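Long-range contact in phosphate-specific transport system accessory protein PhoU homolog (Streptococcus pneumoniae, PDB 2I0M), which probably helps regulate phosphate uptake, working as a cytoplasmic homodimer that binds zinc ions: residues His140-Ile146 / Leu204-Glu208. Residues are numbered along the deposited sequence.
Sequences HQASKAI and LVYLE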
loop_
_atom_site.group_PDB
_atom_site.type_symbol
_atom_site.label_atom_id
_atom_site.label_comp_id
_atom_site.label_asym_id
_atom_site.label_seq_id
_atom_site.Cartn_x
_atom_site.Cartn_y
_atom_site.Cartn_z
ATOM N N HIS A 140 22.306 1.167 4.722
ATOM C CA HIS A 140 21.767 2.485 4.353
ATOM C C HIS A 140 22.211 2.939 2.941
ATOM O O HIS A 140 22.211 4.128 2.634
ATOM C CB HIS A 140 22.136 3.550 5.407
ATOM C CG HIS A 140 21.763 3.184 6.812
ATOM N ND1 HIS A 140 20.648 2.430 7.121
ATOM C CD2 HIS A 140 22.347 3.494 7.997
ATOM C CE1 HIS A 140 20.575 2.277 8.432
ATOM N NE2 HIS A 140 21.590 2.916 8.987
ATOM N N GLN A 141 22.573 1.967 2.102
ATOM C CA GLN A 141 23.016 2.150 0.718
ATOM C C GLN A 141 21.814 2.398 -0.225
ATOM O O GLN A 141 21.101 1.443 -0.576
ATOM C CB GLN A 141 23.692 0.847 0.275
ATOM C CG GLN A 141 24.981 0.985 -0.482
ATOM C CD GLN A 141 26.185 0.924 0.425
ATOM O OE1 GLN A 141 26.955 -0.043 0.385
ATOM N NE2 GLN A 141 26.361 1.948 1.250
ATOM N N ALA A 142 21.601 3.647 -0.648
ATOM C CA ALA A 142 20.556 3.983 -1.629
ATOM C C ALA A 142 20.530 3.050 -2.848
ATOM O O ALA A 142 19.468 2.610 -3.278
ATOM C CB ALA A 142 20.687 5.439 -2.079
ATOM N N SER A 143 21.705 2.726 -3.376
ATOM C CA SER A 143 21.824 1.937 -4.610
ATOM C C SER A 143 21.394 0.483 -4.507
ATOM O O SER A 143 20.773 -0.038 -5.428
ATOM C CB SER A 143 23.239 2.016 -5.151
ATOM O OG SER A 143 23.623 3.370 -5.195
ATOM N N LYS A 144 21.716 -0.175 -3.404
ATOM C CA LYS A 144 21.190 -1.517 -3.195
ATOM C C LYS A 144 19.652 -1.464 -3.060
ATOM O O LYS A 144 18.959 -2.293 -3.644
ATOM C CB LYS A 144 21.868 -2.245 -2.011
ATOM C CG LYS A 144 23.396 -2.084 -1.949
ATOM C CD LYS A 144 24.134 -3.356 -1.480
ATOM C CE LYS A 144 23.641 -3.832 -0.107
ATOM N NZ LYS A 144 23.989 -5.276 0.171
ATOM N N ALA A 145 19.127 -0.467 -2.342
ATOM C CA ALA A 145 17.672 -0.257 -2.255
ATOM C C ALA A 145 17.040 -0.126 -3.634
ATOM O O ALA A 145 16.080 -0.820 -3.941
ATOM C CB ALA A 145 17.338 0.964 -1.400
ATOM N N ILE A 146 17.601 0.761 -4.458
ATOM C CA ILE A 146 17.105 1.038 -5.809
ATOM C C ILE A 146 17.110 -0.209 -6.707
ATOM O O ILE A 146 16.121 -0.469 -7.409
ATOM C CB ILE A 146 17.901 2.185 -6.473
ATOM C CG1 ILE A 146 17.596 3.513 -5.771
ATOM C CG2 ILE A 146 17.607 2.267 -7.976
ATOM C CD1 ILE A 146 18.525 4.652 -6.152
ATOM N N LEU A 204 14.565 4.191 2.156
ATOM C CA LEU A 204 16.015 4.049 2.282
ATOM C C LEU A 204 16.739 5.097 1.422
ATOM O O LEU A 204 17.747 5.673 1.858
ATOM C CB LEU A 204 16.422 2.624 1.896
ATOM C CG LEU A 204 17.485 1.797 2.632
ATOM C CD1 LEU A 204 17.674 2.220 4.089
ATOM C CD2 LEU A 204 17.131 0.288 2.533
ATOM N N VAL A 205 16.221 5.380 0.225
ATOM C CA VAL A 205 16.877 6.401 -0.606
ATOM C C VAL A 205 16.712 7.786 0.030
ATOM O O VAL A 205 17.664 8.558 0.068
ATOM C CB VAL A 205 16.548 6.312 -2.155
ATOM C CG1 VAL A 205 15.081 6.301 -2.407
ATOM C CG2 VAL A 205 17.183 7.474 -2.942
ATOM N N TYR A 206 15.519 8.052 0.572
ATOM C CA TYR A 206 15.218 9.253 1.349
ATOM C C TYR A 206 16.150 9.430 2.549
ATOM O O TYR A 206 16.492 10.548 2.927
ATOM C CB TYR A 206 13.753 9.217 1.811
ATOM C CG TYR A 206 13.477 9.938 3.108
ATOM C CD1 TYR A 206 13.099 11.289 3.122
ATOM C CD2 TYR A 206 13.584 9.268 4.323
ATOM C CE1 TYR A 206 12.839 11.955 4.336
ATOM C CE2 TYR A 206 13.336 9.907 5.525
ATOM C CZ TYR A 206 12.956 11.240 5.532
ATOM O OH TYR A 206 12.721 11.845 6.748
ATOM N N LEU A 207 16.542 8.318 3.155
ATOM C CA LEU A 207 17.417 8.349 4.318
ATOM C C LEU A 207 18.830 8.846 3.940
ATOM O O LEU A 207 19.408 9.694 4.621
ATOM C CB LEU A 207 17.421 6.968 4.991
ATOM C CG LEU A 207 18.306 6.657 6.200
ATOM C CD1 LEU A 207 18.142 7.679 7.327
ATOM C CD2 LEU A 207 18.034 5.248 6.686
ATOM N N GLU A 208 19.370 8.352 2.836
ATOM C CA GLU A 208 20.676 8.795 2.387
ATOM C C GLU A 208 20.619 10.162 1.724
ATOM O O GLU A 208 21.531 10.969 1.861
ATOM C CB GLU A 208 21.306 7.775 1.441
ATOM C CG GLU A 208 22.737 8.173 1.039
ATOM C CD GLU A 208 23.651 7.001 0.775
ATOM O OE1 GLU A 208 23.175 5.946 0.332
ATOM O OE2 GLU A 208 24.866 7.146 1.007
#
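Begin at H140, in the turn between helix 117-136 and helix 142-150. Its imidazole lies over the end of helix 177-209. L207 CD2 stands 4.3 Å from the centroid of the H140 ring in an off-centre CH-pi contact, while L204 CD1 comes up at the ring edge, 4.3 Å from H140 ND1. Q141, the N-cap residue, turns its CA-to-CB bond away from helix 177-209, and its carbonyl takes the first helical bond, A145 N to Q141 O at 3.3 Å.

A142 opens the helix, and here the two segments come closest in backbone, 4.5 Å between the CA atoms of A142 and V205. Such an approach is possible because A142 offers just a methyl, its CB 4.1 Å from V205 CG2. Its amide, at the helix start, donates to the E208 carboxylate: A142 N to E208 OE1 is 3.0 Å and nearly straight at 174°. The contact thus joins the start of one helix to the last turns of another within the second three-helix bundle of the PhoU fold; the short axes of 142-146 and 204-208 run nearly antiparallel, with 162° between their directions, and approach to 8.8 Å.

One turn on, A145 is again small and faces across, its CB 3.8 Å from L204 CB. L204 also reaches F137 and L133, and L207 packs on F79 and S82 of helix 74-105, so this same end of helix 177-209 touches the first half of the chain too. I146 brings CD1 to 4.5 Å from V205 CG2, a looser touch beside A142.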